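Local coordinates for protein ferritin (Mycoplasma penetrans, PDB 7DIE) that probably oxidises ferrous iron and stores it as ferric iron inside a hollow shell of 24 subunits, at residues E126-Q129 with W130-K133. Residues are numbered along the deposited sequence; the frame is centred on the assembly and turned at random.
Sequences ERMQ and WFVK
Arg127 and Trp130 lie side by side on one turn of helix 122-150. Arg127 NH2 comes within 3.3 Å of Trp130 CB. The guanidinium and indole planes are 77° apart. Arg127 CG stands anti to the backbone N (chi1 167°), and the chain then bends twice, carrying the guanidinium along the helix to Trp130.

The helix is open here: Glu126 O and Trp130 N are 4.4 Å apart. A water stands in for the direct backbone bond, donating to Glu126 O and accepting from Trp130 N. It also accepts from Arg127 NH2, at 3.0 Å, which ties the guanidinium to the widened turn. Phe131 N also lies too far from Arg127 O and bonds weakly to Met128 O. Regular i to i+4 bonds resume with Val132 N to Met128 O at 2.9 Å and Lys133 N to Gln129 O.

The tight side is formed by Met128, Phe131 and Val132, all buried. Met128 CE packs on Phe131 CB at 4.0 Å, and Met128 SD lies obliquely to the Phe131 ring, a Met-aromatic contact. The Phe131 edge meets Arg127 O, while Trp130 CE3 sits over the centre of one face, 3.6 Å above the ring plane. The looser side carries Gln129 and the exposed Lys133. Gln129 NE2 bonds Phe125 O.

The Trp130 side chain is about 5 Å from a bound iron(III) ion and makes an edge-to-face contact with the iron ligand His60. Met128 and Val132 pack on Thr113 of helix 91-118. Arg127 and Trp130 face helix 43-70, Phe131 reaches both helices, and Gln129 and Lys133 meet Glu126 of a neighbouring subunit.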
loop_
_atom_site.group_PDB
_atom_site.type_symbol
_atom_site.label_atom_id
_atom_site.label_comp_id
_atom_site.label_asym_id
_atom_site.label_seq_id
_atom_site.Cartn_x
_atom_site.Cartn_y
_atom_site.Cartn_z
ATOM N N GLU A 126 -21.597 33.639 27.724
ATOM C CA GLU A 126 -20.805 32.488 27.286
ATOM C C GLU A 126 -20.423 32.620 25.805
ATOM O O GLU A 126 -19.267 32.407 25.420
ATOM C CB GLU A 126 -21.602 31.202 27.557
ATOM C CG GLU A 126 -20.815 29.877 27.420
ATOM C CD GLU A 126 -20.443 29.525 25.961
ATOM O OE1 GLU A 126 -21.236 29.838 25.036
ATOM O OE2 GLU A 126 -19.352 28.920 25.750
ATOM N N ARG A 127 -21.383 32.993 24.959
ATOM C CA ARG A 127 -21.088 33.155 23.535
ATOM C C ARG A 127 -20.070 34.265 23.299
ATOM O O ARG A 127 -19.260 34.188 22.366
ATOM C CB ARG A 127 -22.387 33.423 22.749
ATOM C CG ARG A 127 -22.186 33.919 21.288
ATOM C CD ARG A 127 -21.658 32.798 20.335
ATOM N NE ARG A 127 -20.282 32.392 20.652
ATOM C CZ ARG A 127 -19.644 31.368 20.084
ATOM N NH1 ARG A 127 -20.242 30.659 19.133
ATOM N NH2 ARG A 127 -18.404 31.058 20.461
ATOM N N MET A 128 -20.053 35.280 24.154
ATOM C CA MET A 128 -19.116 36.378 23.958
ATOM C C MET A 128 -17.688 36.020 24.329
ATOM O O MET A 128 -16.773 36.747 23.926
ATOM C CB MET A 128 -19.566 37.614 24.759
ATOM C CG MET A 128 -20.865 38.246 24.213
ATOM S SD MET A 128 -20.825 38.634 22.432
ATOM C CE MET A 128 -19.496 39.834 22.328
ATOM N N GLN A 129 -17.460 34.917 25.053
ATOM C CA GLN A 129 -16.098 34.605 25.488
ATOM C C GLN A 129 -15.167 34.372 24.303
ATOM O O GLN A 129 -14.000 34.777 24.337
ATOM C CB GLN A 129 -16.097 33.391 26.421
ATOM C CG GLN A 129 -16.829 33.644 27.754
ATOM C CD GLN A 129 -16.412 34.953 28.394
ATOM O OE1 GLN A 129 -15.278 35.097 28.827
ATOM N NE2 GLN A 129 -17.332 35.924 28.448
ATOM N N TRP A 130 -15.662 33.733 23.239
ATOM C CA TRP A 130 -14.838 33.572 22.041
ATOM C C TRP A 130 -14.380 34.925 21.511
ATOM O O TRP A 130 -13.245 35.073 21.044
ATOM C CB TRP A 130 -15.616 32.818 20.949
ATOM C CG TRP A 130 -14.778 32.586 19.698
ATOM C CD1 TRP A 130 -13.991 31.491 19.435
ATOM C CD2 TRP A 130 -14.608 33.477 18.584
ATOM N NE1 TRP A 130 -13.367 31.639 18.218
ATOM C CE2 TRP A 130 -13.717 32.853 17.681
ATOM C CE3 TRP A 130 -15.123 34.740 18.256
ATOM C CZ2 TRP A 130 -13.328 33.448 16.479
ATOM C CZ3 TRP A 130 -14.730 35.332 17.058
ATOM C CH2 TRP A 130 -13.841 34.682 16.187
ATOM N N PHE A 131 -15.260 35.920 21.576
ATOM C CA PHE A 131 -14.975 37.248 21.046
ATOM C C PHE A 131 -14.048 38.020 21.956
ATOM O O PHE A 131 -13.227 38.807 21.475
ATOM C CB PHE A 131 -16.289 38.022 20.859
ATOM C CG PHE A 131 -17.149 37.473 19.779
ATOM C CD1 PHE A 131 -18.014 36.419 20.032
ATOM C CD2 PHE A 131 -17.078 37.996 18.487
ATOM C CE1 PHE A 131 -18.811 35.897 19.020
ATOM C CE2 PHE A 131 -17.889 37.470 17.457
ATOM C CZ PHE A 131 -18.742 36.425 17.723
ATOM N N VAL A 132 -14.193 37.840 23.274
ATOM C CA VAL A 132 -13.239 38.434 24.207
ATOM C C VAL A 132 -11.826 37.986 23.853
ATOM O O VAL A 132 -10.901 38.795 23.747
ATOM C CB VAL A 132 -13.577 38.056 25.659
ATOM C CG1 VAL A 132 -12.411 38.493 26.580
ATOM C CG2 VAL A 132 -14.901 38.677 26.121
ATOM N N LYS A 133 -11.643 36.679 23.659
ATOM C CA LYS A 133 -10.315 36.169 23.327
ATOM C C LYS A 133 -9.873 36.633 21.946
ATOM O O LYS A 133 -8.747 37.118 21.772
ATOM C CB LYS A 133 -10.304 34.639 23.421
ATOM C CG LYS A 133 -8.916 34.001 23.276
ATOM C CD LYS A 133 -8.987 32.493 23.521
ATOM C CE LYS A 133 -7.618 31.830 23.405
ATOM N NZ LYS A 133 -6.638 32.401 24.381
HETATM O O HOH W 1 -17.629 31.622 23.317
#